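Penicillin-binding protein 2B (PDB 2WAD) forms peptide cross-links between adjacent glycan strands of the Streptococcus pneumoniae cell wall, acting as a penicillin-binding transpeptidase of the elongation machinery. Local coordinates at residues A[75-80]-A[220-225]; A[84-89]-A[185-190]; A[98-103]-A[210-215]; A[104-109]-A[192-197]. All coordinates share one frame; numbering follows the deposited sequence.

Interaction 1: residues A[75-80]-A[220-225]. Unlike the reference sequence in segment 220-225: I225 (reference Val).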
loop_
_atom_site.group_PDB
_atom_site.type_symbol
_atom_site.label_atom_id
_atom_site.label_comp_id
_atom_site.label_asym_id
_atom_site.label_seq_id
_atom_site.Cartn_x
_atom_site.Cartn_y
_atom_site.Cartn_z
ATOM N N THR A 75 0.708 9.979 21.152
ATOM C CA THR A 75 0.360 11.088 22.021
ATOM C C THR A 75 -0.151 10.556 23.360
ATOM O O THR A 75 -0.814 9.521 23.421
ATOM C CB THR A 75 -0.539 12.124 21.296
ATOM O OG1 THR A 75 -1.099 13.051 22.235
ATOM C CG2 THR A 75 -1.636 11.463 20.470
ATOM N N LEU A 76 0.215 11.240 24.439
ATOM C CA LEU A 76 -0.037 10.754 25.795
ATOM C C LEU A 76 -1.322 11.391 26.333
ATOM O O LEU A 76 -1.488 12.610 26.247
ATOM C CB LEU A 76 1.152 11.121 26.697
ATOM C CG LEU A 76 1.969 10.034 27.409
ATOM C CD1 LEU A 76 3.443 10.409 27.513
ATOM C CD2 LEU A 76 1.420 9.646 28.786
ATOM N N LYS A 77 -2.234 10.580 26.866
ATOM C CA LYS A 77 -3.453 11.087 27.508
ATOM C C LYS A 77 -3.597 10.592 28.949
ATOM O O LYS A 77 -2.858 9.712 29.397
ATOM C CB LYS A 77 -4.697 10.717 26.695
ATOM C CG LYS A 77 -4.792 9.233 26.389
ATOM C CD LYS A 77 -5.896 8.892 25.399
ATOM C CE LYS A 77 -5.924 7.389 25.122
ATOM N NZ LYS A 77 -6.755 7.010 23.931
ATOM N N GLN A 78 -4.546 11.166 29.683
ATOM C CA GLN A 78 -4.892 10.656 31.006
ATOM C C GLN A 78 -6.219 9.910 30.943
ATOM O O GLN A 78 -7.131 10.346 30.249
ATOM C CB GLN A 78 -4.962 11.793 32.021
ATOM C CG GLN A 78 -3.654 12.538 32.163
ATOM C CD GLN A 78 -3.167 12.537 33.589
ATOM O OE1 GLN A 78 -2.700 11.511 34.096
ATOM N NE2 GLN A 78 -3.284 13.683 34.256
ATOM N N VAL A 79 -6.322 8.799 31.667
ATOM C CA VAL A 79 -7.398 7.832 31.455
ATOM C C VAL A 79 -7.807 7.182 32.777
ATOM O O VAL A 79 -6.984 7.041 33.676
ATOM C CB VAL A 79 -6.932 6.751 30.436
ATOM C CG1 VAL A 79 -7.531 5.399 30.720
ATOM C CG2 VAL A 79 -7.238 7.171 28.993
ATOM N N VAL A 80 -9.076 6.806 32.913
ATOM C CA VAL A 80 -9.477 5.939 34.018
ATOM C C VAL A 80 -9.153 4.486 33.671
ATOM O O VAL A 80 -9.624 3.983 32.648
ATOM C CB VAL A 80 -10.969 6.063 34.383
ATOM C CG1 VAL A 80 -11.317 5.082 35.504
ATOM C CG2 VAL A 80 -11.281 7.483 34.823
ATOM N N SER A 220 -2.472 6.727 28.807
ATOM C CA SER A 220 -2.500 5.818 27.656
ATOM C C SER A 220 -1.916 6.480 26.385
ATOM O O SER A 220 -1.083 7.379 26.501
ATOM C CB SER A 220 -3.940 5.355 27.428
ATOM O OG SER A 220 -4.023 4.328 26.454
ATOM N N TRP A 221 -2.326 6.035 25.193
ATOM C CA TRP A 221 -1.939 6.675 23.918
ATOM C C TRP A 221 -3.046 6.782 22.873
ATOM O O TRP A 221 -3.898 5.897 22.737
ATOM C CB TRP A 221 -0.804 5.944 23.185
ATOM C CG TRP A 221 0.384 5.643 23.990
ATOM C CD1 TRP A 221 1.409 6.486 24.296
ATOM C CD2 TRP A 221 0.697 4.384 24.584
ATOM N NE1 TRP A 221 2.338 5.831 25.072
ATOM C CE2 TRP A 221 1.923 4.538 25.264
ATOM C CE3 TRP A 221 0.053 3.143 24.619
ATOM C CZ2 TRP A 221 2.519 3.494 25.977
ATOM C CZ3 TRP A 221 0.644 2.106 25.331
ATOM C CH2 TRP A 221 1.867 2.288 25.999
ATOM N N ASP A 222 -2.988 7.859 22.101
ATOM C CA ASP A 222 -3.604 7.867 20.788
ATOM C C ASP A 222 -2.452 7.813 19.791
ATOM O O ASP A 222 -1.330 8.228 20.079
ATOM C CB ASP A 222 -4.467 9.117 20.586
ATOM C CG ASP A 222 -5.682 9.139 21.507
ATOM O OD1 ASP A 222 -6.523 8.219 21.399
ATOM O OD2 ASP A 222 -5.794 10.069 22.336
ATOM N N ARG A 223 -2.729 7.252 18.624
ATOM C CA ARG A 223 -1.762 7.266 17.550
ATOM C C ARG A 223 -2.258 8.312 16.565
ATOM O O ARG A 223 -3.386 8.210 16.074
ATOM C CB ARG A 223 -1.749 5.892 16.889
ATOM C CG ARG A 223 -0.979 5.796 15.588
ATOM C CD ARG A 223 0.518 5.744 15.849
ATOM N NE ARG A 223 1.216 4.970 14.832
ATOM C CZ ARG A 223 2.397 4.398 15.038
ATOM N NH1 ARG A 223 2.990 4.513 16.215
ATOM N NH2 ARG A 223 2.980 3.694 14.086
ATOM N N LYS A 224 -1.433 9.316 16.277
ATOM C CA LYS A 224 -1.791 10.249 15.209
ATOM C C LYS A 224 -0.860 10.311 13.986
ATOM O O LYS A 224 0.345 10.132 14.109
ATOM C CB LYS A 224 -2.182 11.623 15.764
ATOM C CG LYS A 224 -1.075 12.644 15.881
ATOM C CD LYS A 224 -1.697 14.015 16.084
ATOM C CE LYS A 224 -1.018 14.748 17.228
ATOM N NZ LYS A 224 0.396 15.053 16.872
ATOM N N ILE A 225 -1.453 10.509 12.814
ATOM C CA ILE A 225 -0.743 10.674 11.546
ATOM C C ILE A 225 -0.543 12.163 11.297
ATOM O O ILE A 225 -1.515 12.910 11.231
ATOM C CB ILE A 225 -1.568 10.096 10.375
ATOM C CG1 ILE A 225 -1.957 8.645 10.689
ATOM C CG2 ILE A 225 -0.760 10.130 9.101
ATOM C CD1 ILE A 225 -3.351 8.244 10.269
#

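Interaction 2: residues A[84-89]-A[185-190]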
loop_
_atom_site.group_PDB
_atom_site.type_symbol
_atom_site.label_atom_id
_atom_site.label_comp_id
_atom_site.label_asym_id
_atom_site.label_seq_id
_atom_site.Cartn_x
_atom_site.Cartn_y
_atom_site.Cartn_z
ATOM N N ARG A 84 -8.542 -5.660 37.350
ATOM C CA ARG A 84 -9.529 -6.565 37.929
ATOM C C ARG A 84 -8.903 -7.665 38.774
ATOM O O ARG A 84 -7.806 -8.132 38.481
ATOM C CB ARG A 84 -10.420 -7.169 36.849
ATOM C CG ARG A 84 -11.604 -7.942 37.411
ATOM C CD ARG A 84 -12.254 -8.705 36.275
ATOM N NE ARG A 84 -13.399 -9.534 36.661
ATOM C CZ ARG A 84 -14.361 -9.827 35.794
ATOM N NH1 ARG A 84 -14.293 -9.340 34.563
ATOM N NH2 ARG A 84 -15.378 -10.594 36.134
ATOM N N SER A 85 -9.616 -8.061 39.820
ATOM C CA SER A 85 -9.197 -9.138 40.702
ATOM C C SER A 85 -10.039 -10.377 40.424
ATOM O O SER A 85 -11.227 -10.267 40.118
ATOM C CB SER A 85 -9.395 -8.706 42.155
ATOM O OG SER A 85 -9.319 -9.803 43.050
ATOM N N ASN A 86 -9.419 -11.547 40.546
ATOM C CA ASN A 86 -10.112 -12.825 40.363
ATOM C C ASN A 86 -11.255 -13.006 41.358
ATOM O O ASN A 86 -12.095 -13.894 41.204
ATOM C CB ASN A 86 -9.118 -13.993 40.457
ATOM C CG ASN A 86 -8.346 -14.006 41.771
ATOM O OD1 ASN A 86 -7.980 -12.957 42.307
ATOM N ND2 ASN A 86 -8.105 -15.196 42.299
ATOM N N LYS A 87 -11.299 -12.150 42.372
ATOM C CA LYS A 87 -12.273 -12.302 43.453
ATOM C C LYS A 87 -13.506 -11.388 43.420
ATOM O O LYS A 87 -14.483 -11.618 44.138
ATOM C CB LYS A 87 -11.562 -12.256 44.804
ATOM C CG LYS A 87 -10.646 -13.463 45.042
ATOM C CD LYS A 87 -10.060 -13.486 46.462
ATOM C CE LYS A 87 -9.569 -12.110 46.956
ATOM N NZ LYS A 87 -8.089 -11.846 46.950
ATOM N N MET A 88 -13.489 -10.383 42.552
ATOM C CA MET A 88 -14.652 -9.514 42.344
ATOM C C MET A 88 -15.876 -10.238 41.798
ATOM O O MET A 88 -15.832 -10.783 40.712
ATOM C CB MET A 88 -14.281 -8.363 41.413
ATOM C CG MET A 88 -13.415 -7.325 42.101
ATOM S SD MET A 88 -12.590 -6.284 40.918
ATOM C CE MET A 88 -11.894 -5.043 42.009
ATOM N N THR A 89 -16.962 -10.261 42.560
ATOM C CA THR A 89 -18.218 -10.801 42.049
ATOM C C THR A 89 -18.782 -9.798 41.039
ATOM O O THR A 89 -18.214 -8.716 40.851
ATOM C CB THR A 89 -19.249 -11.043 43.164
ATOM O OG1 THR A 89 -19.463 -9.829 43.897
ATOM C CG2 THR A 89 -18.799 -12.153 44.125
ATOM N N GLY A 185 -9.903 -8.800 31.777
ATOM C CA GLY A 185 -9.526 -10.121 32.291
ATOM C C GLY A 185 -9.047 -10.104 33.738
ATOM O O GLY A 185 -8.687 -9.050 34.259
ATOM N N ASN A 186 -8.999 -11.266 34.382
ATOM C CA ASN A 186 -8.376 -11.372 35.692
ATOM C C ASN A 186 -6.935 -10.868 35.748
ATOM O O ASN A 186 -6.098 -11.305 34.967
ATOM C CB ASN A 186 -8.434 -12.814 36.188
ATOM C CG ASN A 186 -9.800 -13.189 36.694
ATOM O OD1 ASN A 186 -10.666 -12.332 36.864
ATOM N ND2 ASN A 186 -10.008 -14.473 36.937
ATOM N N PHE A 187 -6.667 -9.952 36.674
ATOM C CA PHE A 187 -5.341 -9.374 36.872
ATOM C C PHE A 187 -4.885 -8.481 35.735
ATOM O O PHE A 187 -3.783 -7.943 35.773
ATOM C CB PHE A 187 -4.296 -10.456 37.133
ATOM C CG PHE A 187 -4.564 -11.262 38.372
ATOM C CD1 PHE A 187 -4.797 -12.621 38.282
ATOM C CD2 PHE A 187 -4.600 -10.658 39.608
ATOM C CE1 PHE A 187 -5.032 -13.374 39.387
ATOM C CE2 PHE A 187 -4.859 -11.406 40.747
ATOM C CZ PHE A 187 -5.074 -12.775 40.634
ATOM N N ALA A 188 -5.733 -8.320 34.727
ATOM C CA ALA A 188 -5.405 -7.442 33.622
ATOM C C ALA A 188 -5.809 -6.003 33.947
ATOM O O ALA A 188 -6.491 -5.749 34.941
ATOM C CB ALA A 188 -6.064 -7.945 32.333
ATOM N N THR A 189 -5.360 -5.072 33.113
ATOM C CA THR A 189 -5.627 -3.654 33.286
ATOM C C THR A 189 -6.186 -3.140 31.963
ATOM O O THR A 189 -5.533 -3.230 30.928
ATOM C CB THR A 189 -4.339 -2.861 33.654
ATOM O OG1 THR A 189 -3.944 -3.150 35.002
ATOM C CG2 THR A 189 -4.565 -1.345 33.531
ATOM N N GLY A 190 -7.404 -2.616 31.982
ATOM C CA GLY A 190 -8.001 -2.049 30.767
ATOM C C GLY A 190 -8.537 -0.653 31.040
ATOM O O GLY A 190 -8.784 -0.289 32.192
#

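Interaction 3: residues A[98-103]-A[210-215]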
loop_
_atom_site.group_PDB
_atom_site.type_symbol
_atom_site.label_atom_id
_atom_site.label_comp_id
_atom_site.label_asym_id
_atom_site.label_seq_id
_atom_site.Cartn_x
_atom_site.Cartn_y
_atom_site.Cartn_z
ATOM N N LYS A 98 -21.177 2.175 39.961
ATOM C CA LYS A 98 -22.026 3.272 40.416
ATOM C C LYS A 98 -21.415 4.284 41.389
ATOM O O LYS A 98 -21.905 5.408 41.466
ATOM C CB LYS A 98 -23.375 2.764 40.930
ATOM C CG LYS A 98 -23.326 2.075 42.249
ATOM C CD LYS A 98 -24.385 0.992 42.279
ATOM C CE LYS A 98 -25.454 1.291 43.293
ATOM N NZ LYS A 98 -25.552 0.184 44.305
ATOM N N LYS A 99 -20.369 3.900 42.122
ATOM C CA LYS A 99 -19.487 4.874 42.777
ATOM C C LYS A 99 -18.761 5.722 41.715
ATOM O O LYS A 99 -18.518 6.915 41.898
ATOM C CB LYS A 99 -18.437 4.190 43.662
ATOM C CG LYS A 99 -18.911 3.702 45.017
ATOM C CD LYS A 99 -18.866 4.813 46.065
ATOM C CE LYS A 99 -17.512 4.924 46.740
ATOM N NZ LYS A 99 -17.653 5.839 47.921
ATOM N N LEU A 100 -18.404 5.088 40.607
ATOM C CA LEU A 100 -17.650 5.763 39.554
ATOM C C LEU A 100 -18.526 6.750 38.789
ATOM O O LEU A 100 -18.053 7.790 38.327
ATOM C CB LEU A 100 -17.044 4.745 38.582
ATOM C CG LEU A 100 -16.122 5.368 37.530
ATOM C CD1 LEU A 100 -14.989 6.092 38.228
ATOM C CD2 LEU A 100 -15.570 4.336 36.549
ATOM N N LEU A 101 -19.800 6.418 38.633
ATOM C CA LEU A 101 -20.695 7.278 37.869
ATOM C C LEU A 101 -20.823 8.666 38.509
ATOM O O LEU A 101 -21.131 9.640 37.827
ATOM C CB LEU A 101 -22.078 6.638 37.718
ATOM C CG LEU A 101 -23.047 7.389 36.803
ATOM C CD1 LEU A 101 -22.395 7.732 35.461
ATOM C CD2 LEU A 101 -24.345 6.607 36.643
ATOM N N THR A 102 -20.594 8.765 39.813
ATOM C CA THR A 102 -20.641 10.064 40.463
ATOM C C THR A 102 -19.559 10.996 39.911
ATOM O O THR A 102 -19.727 12.214 39.926
ATOM C CB THR A 102 -20.590 9.959 42.006
ATOM O OG1 THR A 102 -19.454 9.184 42.389
ATOM C CG2 THR A 102 -21.817 9.241 42.537
ATOM N N TYR A 103 -18.477 10.425 39.378
ATOM C CA TYR A 103 -17.302 11.208 39.004
ATOM C C TYR A 103 -17.132 11.407 37.496
ATOM O O TYR A 103 -16.383 12.279 37.077
ATOM C CB TYR A 103 -16.026 10.673 39.682
ATOM C CG TYR A 103 -16.112 10.689 41.207
ATOM C CD1 TYR A 103 -16.051 11.894 41.904
ATOM C CD2 TYR A 103 -16.278 9.523 41.947
ATOM C CE1 TYR A 103 -16.143 11.936 43.280
ATOM C CE2 TYR A 103 -16.382 9.563 43.338
ATOM C CZ TYR A 103 -16.293 10.774 43.996
ATOM O OH TYR A 103 -16.399 10.893 45.365
ATOM N N LYS A 210 -8.810 5.515 45.785
ATOM C CA LYS A 210 -8.662 4.501 46.831
ATOM C C LYS A 210 -9.983 3.916 47.338
ATOM O O LYS A 210 -9.984 2.857 47.972
ATOM C CB LYS A 210 -7.894 5.085 48.018
ATOM C CG LYS A 210 -8.604 6.271 48.672
ATOM C CD LYS A 210 -8.329 6.344 50.166
ATOM C CE LYS A 210 -8.494 7.764 50.699
ATOM N NZ LYS A 210 -7.526 8.692 50.058
ATOM N N GLU A 211 -11.097 4.616 47.123
ATOM C CA GLU A 211 -12.381 4.167 47.654
ATOM C C GLU A 211 -12.952 3.066 46.776
ATOM O O GLU A 211 -13.819 2.303 47.219
ATOM C CB GLU A 211 -13.374 5.316 47.721
ATOM C CG GLU A 211 -13.238 6.211 48.946
ATOM C CD GLU A 211 -14.099 7.460 48.823
ATOM O OE1 GLU A 211 -15.002 7.480 47.945
ATOM O OE2 GLU A 211 -13.879 8.430 49.576
ATOM N N MET A 212 -12.417 2.987 45.555
ATOM C CA MET A 212 -12.861 2.059 44.515
ATOM C C MET A 212 -11.778 1.036 44.134
ATOM O O MET A 212 -10.839 1.358 43.411
ATOM C CB MET A 212 -13.220 2.842 43.243
ATOM C CG MET A 212 -14.395 3.807 43.379
ATOM S SD MET A 212 -14.647 4.700 41.824
ATOM C CE MET A 212 -13.397 5.977 41.895
ATOM N N PRO A 213 -11.912 -0.207 44.598
ATOM C CA PRO A 213 -10.934 -1.236 44.252
ATOM C C PRO A 213 -10.652 -1.341 42.758
ATOM O O PRO A 213 -11.578 -1.440 41.948
ATOM C CB PRO A 213 -11.581 -2.527 44.777
ATOM C CG PRO A 213 -12.419 -2.055 45.928
ATOM C CD PRO A 213 -12.942 -0.710 45.528
ATOM N N GLY A 214 -9.373 -1.311 42.397
ATOM C CA GLY A 214 -8.993 -1.574 41.027
ATOM C C GLY A 214 -8.888 -0.289 40.234
ATOM O O GLY A 214 -8.182 -0.232 39.227
ATOM N N ILE A 215 -9.579 0.753 40.688
ATOM C CA ILE A 215 -9.669 1.974 39.889
ATOM C C ILE A 215 -8.537 2.958 40.162
ATOM O O ILE A 215 -8.170 3.203 41.305
ATOM C CB ILE A 215 -11.032 2.677 40.030
ATOM C CG1 ILE A 215 -12.117 1.841 39.350
ATOM C CG2 ILE A 215 -10.965 4.079 39.406
ATOM C CD1 ILE A 215 -12.081 1.963 37.837
#

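Interaction 4: residues A[104-109]-A[192-197]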
loop_
_atom_site.group_PDB
_atom_site.type_symbol
_atom_site.label_atom_id
_atom_site.label_comp_id
_atom_site.label_asym_id
_atom_site.label_seq_id
_atom_site.Cartn_x
_atom_site.Cartn_y
_atom_site.Cartn_z
ATOM N N VAL A 104 -17.836 10.627 36.682
ATOM C CA VAL A 104 -17.660 10.705 35.245
ATOM C C VAL A 104 -19.015 10.931 34.591
ATOM O O VAL A 104 -20.068 10.786 35.230
ATOM C CB VAL A 104 -17.051 9.408 34.629
ATOM C CG1 VAL A 104 -15.701 9.062 35.256
ATOM C CG2 VAL A 104 -18.037 8.235 34.735
ATOM N N SER A 105 -18.945 11.253 33.303
ATOM C CA SER A 105 -20.103 11.500 32.454
ATOM C C SER A 105 -20.217 10.422 31.383
ATOM O O SER A 105 -19.266 10.148 30.644
ATOM C CB SER A 105 -19.974 12.862 31.760
ATOM O OG SER A 105 -20.673 13.851 32.484
ATOM N N ILE A 106 -21.410 9.844 31.307
ATOM C CA ILE A 106 -21.772 8.848 30.308
ATOM C C ILE A 106 -23.022 9.370 29.608
ATOM O O ILE A 106 -24.136 9.230 30.113
ATOM C CB ILE A 106 -22.080 7.477 30.964
ATOM C CG1 ILE A 106 -20.833 6.898 31.647
ATOM C CG2 ILE A 106 -22.668 6.489 29.965
ATOM C CD1 ILE A 106 -19.569 6.938 30.810
ATOM N N SER A 107 -22.842 9.994 28.451
ATOM C CA SER A 107 -23.980 10.592 27.762
ATOM C C SER A 107 -24.496 9.684 26.650
ATOM O O SER A 107 -25.701 9.480 26.509
ATOM C CB SER A 107 -23.671 12.013 27.263
ATOM O OG SER A 107 -22.444 12.072 26.552
ATOM N N SER A 108 -23.572 9.110 25.889
ATOM C CA SER A 108 -23.918 8.249 24.762
ATOM C C SER A 108 -23.799 6.775 25.144
ATOM O O SER A 108 -22.720 6.181 25.022
ATOM C CB SER A 108 -23.005 8.542 23.565
ATOM O OG SER A 108 -23.049 9.910 23.191
ATOM N N PRO A 109 -24.908 6.175 25.600
ATOM C CA PRO A 109 -24.899 4.795 26.070
ATOM C C PRO A 109 -25.522 3.817 25.070
ATOM O O PRO A 109 -26.752 3.757 24.973
ATOM C CB PRO A 109 -25.772 4.866 27.328
ATOM C CG PRO A 109 -26.591 6.148 27.184
ATOM C CD PRO A 109 -26.193 6.825 25.899
ATOM N N ILE A 192 -11.248 2.390 31.000
ATOM C CA ILE A 192 -12.695 2.584 31.182
ATOM C C ILE A 192 -13.162 3.813 30.401
ATOM O O ILE A 192 -13.044 4.947 30.874
ATOM C CB ILE A 192 -13.084 2.758 32.660
ATOM C CG1 ILE A 192 -12.656 1.537 33.479
ATOM C CG2 ILE A 192 -14.579 2.968 32.796
ATOM C CD1 ILE A 192 -12.815 0.209 32.738
ATOM N N ALA A 193 -13.678 3.584 29.200
ATOM C CA ALA A 193 -14.080 4.684 28.335
ATOM C C ALA A 193 -15.220 5.529 28.899
ATOM O O ALA A 193 -16.257 5.025 29.336
ATOM C CB ALA A 193 -14.396 4.184 26.933
ATOM N N THR A 194 -15.000 6.836 28.900
ATOM C CA THR A 194 -15.970 7.779 29.432
ATOM C C THR A 194 -15.928 9.004 28.523
ATOM O O THR A 194 -15.044 9.091 27.681
ATOM C CB THR A 194 -15.588 8.170 30.877
ATOM O OG1 THR A 194 -16.662 8.901 31.470
ATOM C CG2 THR A 194 -14.332 9.025 30.889
ATOM N N ASP A 195 -16.874 9.930 28.672
ATOM C CA ASP A 195 -16.741 11.243 28.033
ATOM C C ASP A 195 -15.468 11.907 28.538
ATOM O O ASP A 195 -15.139 11.806 29.718
ATOM C CB ASP A 195 -17.932 12.152 28.355
ATOM C CG ASP A 195 -19.252 11.576 27.882
ATOM O OD1 ASP A 195 -19.234 10.655 27.039
ATOM O OD2 ASP A 195 -20.311 12.043 28.349
ATOM N N PRO A 196 -14.769 12.620 27.649
ATOM C CA PRO A 196 -13.468 13.211 27.958
ATOM C C PRO A 196 -13.424 13.866 29.346
ATOM O O PRO A 196 -14.399 14.497 29.770
ATOM C CB PRO A 196 -13.309 14.273 26.863
ATOM C CG PRO A 196 -14.228 13.846 25.764
ATOM C CD PRO A 196 -15.384 13.215 26.449
ATOM N N LEU A 197 -12.298 13.706 30.039
ATOM C CA LEU A 197 -12.118 14.260 31.381
ATOM C C LEU A 197 -11.177 15.463 31.372
ATOM O O LEU A 197 -9.993 15.335 31.042
ATOM C CB LEU A 197 -11.541 13.197 32.329
ATOM C CG LEU A 197 -12.280 11.886 32.611
ATOM C CD1 LEU A 197 -11.319 10.847 33.175
ATOM C CD2 LEU A 197 -13.426 12.145 33.563
HETATM O O HOH W 1 -16.742 12.381 32.162
#

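Interaction 1: residues A[75-80]-A[220-225]
K77 carries its CG in the cramped position between backbone N and carbonyl carbon (chi1 53°), from where an extended chain runs across to D222, whose CG lies anti to its own carbonyl carbon. The two side chains cross at about a right angle, and K77 NZ forms a salt bridge with D222 OD1 at 2.8 Å. The ammonium comes from above the carboxylate plane, 53° out of it, while the methylene K77 CD packs 3.3 Å from D222 OD2. A long lysine suits this place because its aliphatic part passes over the small S220, with K77 CE 3.7 Å from S220 CB. E240 makes a long, weak ion pair with K77 NZ. All this decorates an antiparallel pairing of strands 72-83 and 215-225, one of two pairings in the dimerisation domain's three-stranded sheet. T75 and D222 form one of its hydrogen-bonded pairs, K77 and S220 another; T75 N reaches D222 O at 2.9 Å, and D222 N returns to T75 O at 3.0 Å. On the face opposite K77 stand L76 and W221, a non-hydrogen-bonded pair; W221 CA makes a CA-H...O contact of 3.1 Å with T75 O, which lies at the edge of the indole.

Interaction 2: residues A[84-89]-A[185-190]
Two beta turns meet here, a type I turn from S85 to M88 and a type II turn from G185 to A188, with R84 and N86 of 84-89 touching N186 and F187 of 185-190. Two backbone bonds fasten them: R84 N to A188 O at 3.2 Å, and F187 N to R84 O at 2.8 Å. They carry on the pairing of strands 72-83 and 189-191 beyond the point where the regular strands stop. F187 occupies the third position of the type II turn with a positive phi (69°), a conformation found more readily in glycine or asparagine. Its ring swings back to N86, and F187 CZ lies 3.4 Å from N86 OD1, the amide and ring planes being 37° apart. The rest of the ring packs on I285 and L287 of strand 282-287 and on T52 and V54, which suits a large aromatic. N86 ND2 bonds to G291 O, between the zinc ligands H290 and D292, and D292 also forms a salt bridge with K87. N186 lays its amide against the backbone of the other turn, with N186 OD1 3.6 Å from N86 CA. R84, extended from CG to NE, passes N186 with guanidinium and amide planes 77° apart and gives NH1 to V184 O. Within the S85-M88 turn, S85 OG accepts from K87 N at 3.1 Å, forming an ST turn that suits serine.

Interaction 3: residues A[98-103]-A[210-215]
K99 NZ donates to E211 OE1 at 3.1 Å, a salt bridge between helix 90-100 and the short 3-10 segment that includes 210-211. The lysine does not stretch out: it bends at chi2 and chi3 (-85° and -87°), while the glutamate is extended beyond CG, and the two chains cross at about a right angle. The ammonium meets OE1 from above the carboxylate plane. Both charged ends lie on the surface, where long flexible side chains are well placed, and the apolar part of the contact lies beneath them. M212 is at its centre. Its thioether reaches across to L100, with M212 SD 3.9 Å from L100 CD1, and a bend at chi3 brings M212 CE to 4.0 Å from the same methyl. Nearer its root, M212 CG lies 4.1 Å from K99 CB, so the lysine's first carbon shares in the packing. I215 adds a looser touch, L100 CD2 to I215 CD1 at 4.4 Å. M212 and I215 are the ends of a type II turn closed by I215 N to M212 O at 3.1 Å; G214 suits it, since a CB there would collide with the carbonyl of P213. I215 also packs on V80 and F82 of strand 72-83, Y103 rests on helix 199-208 through V204, I205 and I208, and L101 leans on K173 and L177 of helix 169-182.

Interaction 4: residues A[104-109]-A[192-197]
The carboxylate of D195 lies between S105 and S107. Over one face S105 O sits almost directly above D195 CG, at 3.1 Å; S107 OG bonds to D195 OD2 at 2.8 Å on its syn side, tilted 30° toward the other face. The S107 hydroxyl probably offsets some of the repulsion between OD2 and the nearby S105 carbonyl, as a small serine can, and S107 N adds a weak bond to the same oxygen. S105 O is itself gripped by two donors. D195 N donates to S105 O at 3.1 Å. T194 OG1 comes in above the carbonyl plane, 3.0 Å from S105 O, its place set by chi1 of -170°, which turns the hydroxyl anti to the backbone N. V104 CB and I106 CD1, the latter at 3.6 Å, flank T194 OG1, and its bond to the carbonyl gives the hydroxyl a polar partner there. A water completes the pairing of the two loops, accepting from S105 N at 2.7 Å and donating to D195 O at 3.0 Å. Farther in, V104 CG1 touches L197 CD2 at 4.2 Å. Around the two loops, V104 packs on I205 and L197 on V202 of helix 199-208, L197 and I192 lie against V80 of strand 72-83, and I106 rests on K173 and Y176 of helix 169-182.

All four fall within the dimerisation domain and gather about strand 72-83, away from the transpeptidase active site. Interactions 1 and 2 are surface contacts on the same sheet: the first is regular strand pairing with a lysine-aspartate bridge, the second a turn-to-turn contact with N86's side chain about 9 Å from a bound zinc ion. Interaction 3 is buried, hydrophobic beneath a single salt bridge; interaction 4, partly buried, rests mainly on polar loop bonds. The last two adjoin through L100 with I192 and L101 with I106. V80 links interaction 1 to interactions 3 and 4, packing on I215 and L197 and probably bonding through its O to I192 N; M88 touches P213 between interactions 2 and 3.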